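Putative GntR-family transcriptional regulator (Bordetella bronchiseptica RB50, PDB 3CNV) probably regulates transcription as a GntR-family repressor or activator, sensing a small effector molecule through its ligand-binding UTRA domain. Local coordinates at residues 8-13 against 153-158; 64-69 against 144-149; 106-111 against 130-135. All coordinates share one frame; numbering follows the deposited sequence.

Contact 1 of 3, residues 8-13 against 153-158; sequences LAPDEE and DHYHYR
The imidazole of H156 and the carboxylate of D11 meet in a nearly straight hydrogen bond, ND1 donating to OD1 over 2.7 Å. The two planes lie only 6° apart, and OD1 sits in the plane of the ring. H156 holds CG between its backbone N and carbonyl carbon (chi1 57°). D11 OD1 also has a long, weak ion pair with R108 of the second subunit. Backbone bonds join A9 and H156 in both directions, and D11 N reaches H154 O at 2.9 Å. A water donates a hydrogen bond to H154 O and accepts one from E12 N. A9 O lies 3.4 Å above one face of the H156 ring, while A9 CB comes to 3.6 Å from H156 NE2. On the other side of the strand pair, P10 CB makes an off-centre CH-pi contact with the Y155 ring, and L8 CD2 packs on Y155 CB at 3.8 Å. Y138 of the third subunit covers A9 and P10. Proline, unable to donate an amide hydrogen, suits its non-hydrogen-bonded place opposite Y155 in this short antiparallel strand pair, which joins a strand near the N terminus to the last strand of the chain and continues, through Y157, into the second subunit.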
loop_
_atom_site.group_PDB
_atom_site.type_symbol
_atom_site.label_atom_id
_atom_site.label_comp_id
_atom_site.label_asym_id
_atom_site.label_seq_id
_atom_site.Cartn_x
_atom_site.Cartn_y
_atom_site.Cartn_z
ATOM N N LEU C 8 -0.029 -13.521 -4.504
ATOM C CA LEU C 8 -0.084 -14.387 -5.688
ATOM C C LEU C 8 -1.418 -14.274 -6.431
ATOM O O LEU C 8 -2.509 -14.276 -5.853
ATOM C CB LEU C 8 0.223 -15.832 -5.341
ATOM C CG LEU C 8 1.671 -16.284 -5.578
ATOM C CD1 LEU C 8 1.595 -17.745 -5.807
ATOM C CD2 LEU C 8 2.379 -15.673 -6.802
ATOM N N ALA C 9 -1.307 -14.067 -7.730
ATOM C CA ALA C 9 -2.463 -13.936 -8.591
ATOM C C ALA C 9 -2.198 -14.651 -9.887
ATOM O O ALA C 9 -1.052 -14.672 -10.369
ATOM C CB ALA C 9 -2.764 -12.477 -8.858
ATOM N N PRO C 10 -3.248 -15.262 -10.476
ATOM C CA PRO C 10 -2.936 -15.960 -11.686
ATOM C C PRO C 10 -2.742 -15.071 -12.875
ATOM O O PRO C 10 -3.320 -13.983 -12.969
ATOM C CB PRO C 10 -4.193 -16.885 -11.926
ATOM C CG PRO C 10 -5.294 -16.228 -11.237
ATOM C CD PRO C 10 -4.637 -15.527 -10.020
ATOM N N ASP C 11 -1.948 -15.588 -13.806
ATOM C CA ASP C 11 -1.688 -14.904 -15.067
ATOM C C ASP C 11 -2.909 -14.963 -15.974
ATOM O O ASP C 11 -3.267 -13.977 -16.631
ATOM C CB ASP C 11 -0.467 -15.498 -15.792
ATOM C CG ASP C 11 0.827 -15.075 -15.148
ATOM O OD1 ASP C 11 0.821 -14.190 -14.228
ATOM O OD2 ASP C 11 1.857 -15.693 -15.505
ATOM N N GLU C 12 -3.536 -16.124 -15.946
ATOM C CA GLU C 12 -4.729 -16.408 -16.728
ATOM C C GLU C 12 -5.977 -15.890 -16.069
ATOM O O GLU C 12 -6.084 -15.754 -14.852
ATOM C CB GLU C 12 -4.870 -17.922 -16.995
ATOM N N GLU C 13 -6.935 -15.595 -16.941
ATOM C CA GLU C 13 -8.267 -15.151 -16.526
ATOM C C GLU C 13 -8.807 -16.024 -15.401
ATOM O O GLU C 13 -8.673 -17.271 -15.394
ATOM C CB GLU C 13 -9.256 -15.117 -17.724
ATOM N N ASP C 153 5.687 -18.813 -12.827
ATOM C CA ASP C 153 5.432 -19.120 -14.211
ATOM C C ASP C 153 3.937 -19.018 -14.632
ATOM O O ASP C 153 3.624 -18.804 -15.794
ATOM C CB ASP C 153 6.158 -20.435 -14.667
ATOM C CG ASP C 153 5.609 -21.720 -14.035
ATOM O OD1 ASP C 153 5.830 -22.844 -14.619
ATOM O OD2 ASP C 153 4.998 -21.617 -12.941
ATOM N N HIS C 154 3.028 -19.180 -13.693
ATOM C CA HIS C 154 1.591 -19.145 -14.002
ATOM C C HIS C 154 0.896 -18.150 -13.105
ATOM O O HIS C 154 -0.303 -17.948 -13.189
ATOM C CB HIS C 154 0.978 -20.483 -13.673
ATOM C CG HIS C 154 1.449 -21.591 -14.564
ATOM N ND1 HIS C 154 1.188 -21.621 -15.915
ATOM C CD2 HIS C 154 2.109 -22.733 -14.280
ATOM C CE1 HIS C 154 1.693 -22.732 -16.432
ATOM N NE2 HIS C 154 2.265 -23.418 -15.454
ATOM N N TYR C 155 1.697 -17.548 -12.244
ATOM C CA TYR C 155 1.231 -16.652 -11.216
ATOM C C TYR C 155 2.266 -15.489 -11.097
ATOM O O TYR C 155 3.435 -15.577 -11.521
ATOM C CB TYR C 155 1.062 -17.379 -9.887
ATOM C CG TYR C 155 -0.170 -18.283 -9.758
ATOM C CD1 TYR C 155 -1.281 -17.839 -9.150
ATOM C CD2 TYR C 155 -0.184 -19.578 -10.297
ATOM C CE1 TYR C 155 -2.417 -18.637 -9.063
ATOM C CE2 TYR C 155 -1.324 -20.380 -10.241
ATOM C CZ TYR C 155 -2.425 -19.892 -9.585
ATOM O OH TYR C 155 -3.582 -20.621 -9.467
ATOM N N HIS C 156 1.764 -14.352 -10.669
ATOM C CA HIS C 156 2.574 -13.158 -10.422
ATOM C C HIS C 156 2.246 -12.661 -9.020
ATOM O O HIS C 156 1.235 -13.052 -8.436
ATOM C CB HIS C 156 2.335 -12.055 -11.517
ATOM C CG HIS C 156 0.908 -11.607 -11.659
ATOM N ND1 HIS C 156 0.036 -12.237 -12.514
ATOM C CD2 HIS C 156 0.186 -10.637 -11.030
ATOM C CE1 HIS C 156 -1.161 -11.682 -12.412
ATOM N NE2 HIS C 156 -1.110 -10.726 -11.508
ATOM N N TYR C 157 3.092 -11.766 -8.530
ATOM C CA TYR C 157 2.838 -11.009 -7.299
ATOM C C TYR C 157 2.249 -9.643 -7.698
ATOM O O TYR C 157 2.860 -8.870 -8.350
ATOM C CB TYR C 157 4.181 -10.874 -6.534
ATOM C CG TYR C 157 4.216 -10.041 -5.304
ATOM C CD1 TYR C 157 4.514 -10.626 -4.100
ATOM C CD2 TYR C 157 4.025 -8.692 -5.342
ATOM C CE1 TYR C 157 4.573 -9.936 -2.949
ATOM C CE2 TYR C 157 4.059 -7.915 -4.112
ATOM C CZ TYR C 157 4.368 -8.570 -2.932
ATOM O OH TYR C 157 4.462 -7.851 -1.733
ATOM N N ARG C 158 1.035 -9.406 -7.261
ATOM C CA ARG C 158 0.246 -8.202 -7.551
ATOM C C ARG C 158 0.494 -7.171 -6.503
ATOM O O ARG C 158 0.478 -7.485 -5.325
ATOM C CB ARG C 158 -1.263 -8.519 -7.630
ATOM C CG ARG C 158 -1.880 -8.923 -6.275
ATOM C CD ARG C 158 -3.386 -9.276 -6.393
ATOM N NE ARG C 158 -3.983 -9.697 -5.132
ATOM C CZ ARG C 158 -3.927 -9.029 -3.961
ATOM N NH1 ARG C 158 -3.230 -7.885 -3.801
ATOM N NH2 ARG C 158 -4.559 -9.562 -2.923
HETATM O O HOH W 1 -2.382 -18.730 -14.599
#

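Contact 2 of 3, residues 64-69 against 144-149; sequences DDLWLP and EVRRGL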
loop_
_atom_site.group_PDB
_atom_site.type_symbol
_atom_site.label_atom_id
_atom_site.label_comp_id
_atom_site.label_asym_id
_atom_site.label_seq_id
_atom_site.Cartn_x
_atom_site.Cartn_y
_atom_site.Cartn_z
ATOM N N ASP C 64 7.542 -21.820 1.644
ATOM C CA ASP C 64 7.656 -20.835 2.735
ATOM C C ASP C 64 8.422 -21.453 3.903
ATOM O O ASP C 64 8.142 -22.580 4.318
ATOM C CB ASP C 64 6.311 -20.433 3.300
ATOM C CG ASP C 64 5.546 -19.439 2.478
ATOM O OD1 ASP C 64 6.195 -18.535 1.874
ATOM O OD2 ASP C 64 4.242 -19.530 2.503
ATOM N N ASP C 65 9.383 -20.712 4.418
ATOM C CA ASP C 65 10.043 -21.005 5.701
ATOM C C ASP C 65 9.596 -19.893 6.637
ATOM O O ASP C 65 9.740 -18.730 6.305
ATOM C CB ASP C 65 11.579 -21.018 5.644
ATOM C CG ASP C 65 12.143 -22.271 5.008
ATOM O OD1 ASP C 65 11.561 -23.336 5.210
ATOM O OD2 ASP C 65 13.184 -22.196 4.324
ATOM N N LEU C 66 9.170 -20.260 7.831
ATOM C CA LEU C 66 8.644 -19.304 8.844
ATOM C C LEU C 66 9.411 -19.522 10.131
ATOM O O LEU C 66 9.777 -20.632 10.478
ATOM C CB LEU C 66 7.146 -19.623 9.168
ATOM C CG LEU C 66 5.951 -19.453 8.287
ATOM C CD1 LEU C 66 5.884 -20.488 7.140
ATOM C CD2 LEU C 66 4.783 -19.511 9.255
ATOM N N TRP C 67 9.575 -18.450 10.877
ATOM C CA TRP C 67 10.198 -18.506 12.186
ATOM C C TRP C 67 9.300 -17.643 13.103
ATOM O O TRP C 67 9.015 -16.484 12.815
ATOM C CB TRP C 67 11.598 -17.876 12.167
ATOM C CG TRP C 67 12.662 -18.625 11.416
ATOM C CD1 TRP C 67 13.553 -19.513 11.927
ATOM C CD2 TRP C 67 12.926 -18.552 10.018
ATOM N NE1 TRP C 67 14.363 -19.987 10.936
ATOM C CE2 TRP C 67 13.979 -19.424 9.745
ATOM C CE3 TRP C 67 12.377 -17.823 8.977
ATOM C CZ2 TRP C 67 14.510 -19.573 8.453
ATOM C CZ3 TRP C 67 12.879 -17.980 7.714
ATOM C CH2 TRP C 67 13.928 -18.861 7.442
ATOM N N LEU C 68 8.903 -18.222 14.197
ATOM C CA LEU C 68 8.037 -17.614 15.191
ATOM C C LEU C 68 8.638 -17.673 16.601
ATOM O O LEU C 68 9.214 -18.658 16.982
ATOM C CB LEU C 68 6.715 -18.342 15.172
ATOM C CG LEU C 68 6.015 -18.490 13.806
ATOM C CD1 LEU C 68 5.041 -19.657 13.831
ATOM C CD2 LEU C 68 5.273 -17.171 13.526
ATOM N N PRO C 69 8.469 -16.598 17.388
ATOM C CA PRO C 69 9.056 -16.596 18.755
ATOM C C PRO C 69 8.466 -17.749 19.634
ATOM O O PRO C 69 7.256 -17.908 19.749
ATOM C CB PRO C 69 8.702 -15.225 19.283
ATOM C CG PRO C 69 7.573 -14.707 18.372
ATOM C CD PRO C 69 7.693 -15.381 17.084
ATOM N N GLU C 144 6.638 -12.642 13.314
ATOM C CA GLU C 144 6.937 -13.641 12.285
ATOM C C GLU C 144 7.918 -13.133 11.296
ATOM O O GLU C 144 7.850 -11.966 10.851
ATOM C CB GLU C 144 5.684 -14.033 11.465
ATOM C CG GLU C 144 5.943 -15.152 10.455
ATOM C CD GLU C 144 4.901 -15.224 9.330
ATOM O OE1 GLU C 144 4.514 -14.134 8.812
ATOM O OE2 GLU C 144 4.501 -16.375 8.989
ATOM N N VAL C 145 8.801 -14.066 10.947
ATOM C CA VAL C 145 9.703 -13.963 9.822
ATOM C C VAL C 145 9.337 -15.032 8.853
ATOM O O VAL C 145 9.214 -16.185 9.209
ATOM C CB VAL C 145 11.204 -14.112 10.181
ATOM C CG1 VAL C 145 12.092 -14.121 8.863
ATOM C CG2 VAL C 145 11.691 -12.974 11.097
ATOM N N ARG C 146 9.091 -14.647 7.619
ATOM C CA ARG C 146 8.790 -15.650 6.608
ATOM C C ARG C 146 9.574 -15.350 5.323
ATOM O O ARG C 146 9.574 -14.199 4.840
ATOM C CB ARG C 146 7.255 -15.647 6.326
ATOM C CG ARG C 146 6.802 -16.686 5.300
ATOM C CD ARG C 146 5.291 -16.653 5.001
ATOM N NE ARG C 146 4.450 -16.831 6.177
ATOM C CZ ARG C 146 3.150 -17.081 6.174
ATOM N NH1 ARG C 146 2.459 -17.075 5.033
ATOM N NH2 ARG C 146 2.526 -17.256 7.338
ATOM N N ARG C 147 10.271 -16.378 4.803
ATOM C CA ARG C 147 10.875 -16.334 3.539
ATOM C C ARG C 147 10.181 -17.265 2.574
ATOM O O ARG C 147 10.111 -18.500 2.773
ATOM C CB ARG C 147 12.328 -16.734 3.565
ATOM C CG ARG C 147 12.860 -16.720 2.118
ATOM C CD ARG C 147 14.316 -17.204 1.993
ATOM N NE ARG C 147 14.685 -18.173 3.021
ATOM C CZ ARG C 147 14.506 -19.499 2.947
ATOM N NH1 ARG C 147 13.927 -20.056 1.900
ATOM N NH2 ARG C 147 14.916 -20.269 3.954
ATOM N N GLY C 148 9.626 -16.638 1.534
ATOM C CA GLY C 148 8.925 -17.358 0.533
ATOM C C GLY C 148 9.717 -17.433 -0.770
ATOM O O GLY C 148 10.385 -16.504 -1.189
ATOM N N LEU C 149 9.594 -18.558 -1.415
ATOM C CA LEU C 149 10.167 -18.718 -2.734
ATOM C C LEU C 149 9.036 -19.164 -3.618
ATOM O O LEU C 149 8.458 -20.225 -3.402
ATOM C CB LEU C 149 11.346 -19.728 -2.733
ATOM C CG LEU C 149 12.677 -19.305 -2.093
ATOM C CD1 LEU C 149 13.420 -20.625 -1.758
ATOM C CD2 LEU C 149 13.542 -18.359 -3.023
HETATM O O HOH W 2 3.161 -17.122 2.161
#
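L66 and R146 lie side by side on the closely packed face of this strand pair, which they share with D64, L68 and E144. The R146 chain runs extended to CD and then bends at chi3 (-57°), and its NE comes to 3.7 Å from L66 CG. Its guanidinium grips E144 side-on: NE and NH2 both donate to OE2, NH2 at 2.7 Å on the syn side and NE from above the carboxylate plane. The other oxygen, OE1, is taken by Y89 and S135, so both oxygens of this buried glutamate are satisfied. L66 CD2 presses to 3.2 Å from E144 OE2, and F92 of helix 88-96 also packs on L66 and L68. D64, whose main partner is R52, is linked to R146 NH1 by a water; its direct ion pair with NH1 is long, and the oxygen stands well out of the guanidinium plane, so the link is one of charge alone. D64 OD1 lies 3.3 Å from G148 CA, where the absence of a side chain lets the carboxylate come in over the neighbouring strand.

The opposite face is partly exposed at W67, V145 and R147, while D65 is buried. W67 CE3 rests 3.7 Å from V145 CG1, a branched residue well suited to a strand. R147 NH2 meets D65 OD2 at 2.6 Å in a salt bridge whose hydrogen bond is weak, bent to 126°, with the two flat groups 81° apart; R51 holds D65 OD1.

Paired backbone bonds join D65 to R147 and W67 to V145. The strands form the centre of the antiparallel sheet of the UTRA domain, and the citrate bound to R146 NH1, probably from the crystallisation liquor, is consistent with an effector pocket on the R146 face.

Contact 3 of 3, residues 106-111 against 130-135; sequences KLRAVA and QVDRIS
Q130 and R108 face each other as a hydrogen-bonded pair in the antiparallel sheet of the UTRA domain, where strand 127-137 meets strand 102-111, the outermost strand within the chain. Their backbones bond in both directions, Q130 N reaching R108 O at 2.7 Å. The Q130 side chain starts anti to its backbone N (chi1 174°) and runs extended, alongside R108. Its NE2 comes to 3.7 Å from R108 CD, while its CB and OE1 lie by the V110 methyls, OE1 at 4.0 Å from V110 CG1. A long, flexible amide suits this partly exposed place, because it can lie beside arginine and valine while its end still serves a polar neighbour.

V131, next in line, turns to the other face of the sheet and packs beside L107, CG2 to CG at 4.0 Å. Both are buried, and their branched apolar side chains suit a non-hydrogen-bonded pair on this face. L107 packs on L107 of the second subunit and pairs antiparallel with a strand of that subunit, so the sheet continues across the interface.

D132 returns to the face of Q130. Its backbone is bonded both ways to K106, whose side-chain end leads away from this strand pair; K106 packs on H156 of the second subunit. D132 OD2 accepts a hydrogen bond from Q130 NE2 at 2.9 Å. R108 crosses the carboxylate at about a right angle and, in one of its two conformers, places NH1 2.8 Å from D132 OD2, a salt bridge that is therefore tentative.

R133 points away from this pairing, yet its long chain finds an acid on the same neighbouring strand: NE forms a salt bridge with OE2 of E105, earlier on strand 102-111, while NH1 is hydrogen-bonded to Y89 OH.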
loop_
_atom_site.group_PDB
_atom_site.type_symbol
_atom_site.label_atom_id
_atom_site.label_comp_id
_atom_site.label_asym_id
_atom_site.label_seq_id
_atom_site.Cartn_x
_atom_site.Cartn_y
_atom_site.Cartn_z
ATOM N N LYS C 106 10.965 -7.609 1.498
ATOM C CA LYS C 106 12.101 -7.414 0.611
ATOM C C LYS C 106 12.013 -8.504 -0.483
ATOM O O LYS C 106 12.019 -9.724 -0.180
ATOM C CB LYS C 106 13.426 -7.529 1.388
ATOM C CG LYS C 106 13.616 -6.545 2.492
ATOM C CD LYS C 106 14.977 -6.694 3.163
ATOM C CE LYS C 106 15.233 -5.550 4.146
ATOM N NZ LYS C 106 16.701 -5.393 4.468
ATOM N N LEU C 107 11.803 -8.054 -1.725
ATOM C CA LEU C 107 11.679 -8.941 -2.906
ATOM C C LEU C 107 12.889 -8.888 -3.821
ATOM O O LEU C 107 13.522 -7.838 -4.076
ATOM C CB LEU C 107 10.433 -8.672 -3.705
ATOM C CG LEU C 107 9.033 -8.982 -3.168
ATOM C CD1 LEU C 107 8.677 -8.147 -1.893
ATOM C CD2 LEU C 107 8.088 -8.728 -4.315
ATOM N N ARG C 108 13.277 -10.093 -4.191
ATOM C CA ARG C 108 14.406 -10.319 -5.113
ATOM C C ARG C 108 14.166 -11.527 -6.020
ATOM O O ARG C 108 13.322 -12.368 -5.749
ATOM C CB ARG C 108 15.757 -10.406 -4.358
ATOM C CG ARG C 108 15.769 -10.969 -2.909
ATOM C CD ARG C 108 17.179 -11.041 -2.158
ATOM N NE ARG C 108 17.545 -9.842 -1.379
ATOM C CZ ARG C 108 17.089 -9.525 -0.167
ATOM N NH1 ARG C 108 16.241 -10.284 0.463
ATOM N NH2 ARG C 108 17.506 -8.445 0.425
ATOM N N ALA C 109 14.904 -11.576 -7.120
ATOM C CA ALA C 109 14.909 -12.774 -7.968
ATOM C C ALA C 109 16.169 -13.533 -7.699
ATOM O O ALA C 109 17.270 -12.957 -7.654
ATOM C CB ALA C 109 14.777 -12.466 -9.494
ATOM N N VAL C 110 15.972 -14.817 -7.488
ATOM C CA VAL C 110 17.032 -15.726 -7.196
ATOM C C VAL C 110 16.942 -16.982 -8.073
ATOM O O VAL C 110 15.946 -17.234 -8.706
ATOM C CB VAL C 110 16.998 -16.113 -5.669
ATOM C CG1 VAL C 110 17.095 -14.831 -4.764
ATOM C CG2 VAL C 110 15.806 -16.951 -5.320
ATOM N N ALA C 111 18.040 -17.724 -8.123
ATOM C CA ALA C 111 18.087 -19.096 -8.708
ATOM C C ALA C 111 17.625 -20.166 -7.717
ATOM O O ALA C 111 17.961 -20.149 -6.554
ATOM C CB ALA C 111 19.532 -19.400 -9.243
ATOM N N GLN C 130 11.860 -14.362 -4.593
ATOM C CA GLN C 130 12.056 -14.488 -3.148
ATOM C C GLN C 130 11.414 -13.284 -2.465
ATOM O O GLN C 130 11.664 -12.120 -2.798
ATOM C CB GLN C 130 13.525 -14.671 -2.780
ATOM C CG GLN C 130 13.823 -14.661 -1.269
ATOM C CD GLN C 130 15.287 -15.017 -0.953
ATOM O OE1 GLN C 130 15.749 -16.101 -1.264
ATOM N NE2 GLN C 130 16.015 -14.079 -0.418
ATOM N N VAL C 131 10.523 -13.598 -1.543
ATOM C CA VAL C 131 9.792 -12.617 -0.730
ATOM C C VAL C 131 10.216 -12.844 0.742
ATOM O O VAL C 131 9.824 -13.804 1.403
ATOM C CB VAL C 131 8.242 -12.721 -0.872
ATOM C CG1 VAL C 131 7.534 -11.599 -0.030
ATOM C CG2 VAL C 131 7.766 -12.657 -2.404
ATOM N N ASP C 132 11.047 -11.951 1.254
ATOM C CA ASP C 132 11.417 -11.988 2.663
ATOM C C ASP C 132 10.538 -11.023 3.484
ATOM O O ASP C 132 10.586 -9.819 3.284
ATOM C CB ASP C 132 12.913 -11.602 2.822
ATOM C CG ASP C 132 13.864 -12.711 2.349
ATOM O OD1 ASP C 132 13.608 -13.898 2.656
ATOM O OD2 ASP C 132 14.844 -12.411 1.621
ATOM N N ARG C 133 9.769 -11.558 4.419
ATOM C CA ARG C 133 8.749 -10.792 5.168
ATOM C C ARG C 133 9.034 -10.781 6.676
ATOM O O ARG C 133 9.397 -11.808 7.272
ATOM C CB ARG C 133 7.389 -11.449 4.925
ATOM C CG ARG C 133 6.208 -10.710 5.550
ATOM C CD ARG C 133 4.902 -11.415 5.422
ATOM N NE ARG C 133 4.594 -11.681 4.029
ATOM C CZ ARG C 133 3.864 -12.662 3.526
ATOM N NH1 ARG C 133 3.318 -13.567 4.282
ATOM N NH2 ARG C 133 3.706 -12.712 2.220
ATOM N N ILE C 134 8.856 -9.636 7.288
ATOM C CA ILE C 134 8.643 -9.581 8.724
ATOM C C ILE C 134 7.265 -9.017 8.977
ATOM O O ILE C 134 6.952 -7.984 8.454
ATOM C CB ILE C 134 9.712 -8.705 9.421
ATOM C CG1 ILE C 134 11.125 -9.111 8.994
ATOM C CG2 ILE C 134 9.498 -8.711 10.932
ATOM C CD1 ILE C 134 12.260 -8.040 9.439
ATOM N N SER C 135 6.468 -9.709 9.797
ATOM C CA SER C 135 5.088 -9.332 10.102
ATOM C C SER C 135 5.016 -8.853 11.520
ATOM O O SER C 135 5.687 -9.361 12.451
ATOM C CB SER C 135 4.118 -10.533 9.978
ATOM O OG SER C 135 4.279 -11.066 8.736
#

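Contacts 2 and 3 belong to one antiparallel sheet, in which strands 141-150 and 127-137 are neighbours; backbone bonds from G148 to V131 and between R133 and R146 join them. Contact 2 is the buried one, near the centre of the chain, and its charges form networks within and between strands. Contact 3 is only partly buried and lies on the strand outermost within this chain, with polar side chains on one face and an apolar pair on the other. Contact 1 forms a smaller sheet, separate within this chain and farther from the centre, where a histidine-aspartate bond and proline-tyrosine packing dominate. Y157 of contact 1 packs on L107 and V131 of contact 3, and both contacts meet the second subunit, whereas no other chain touches contact 2.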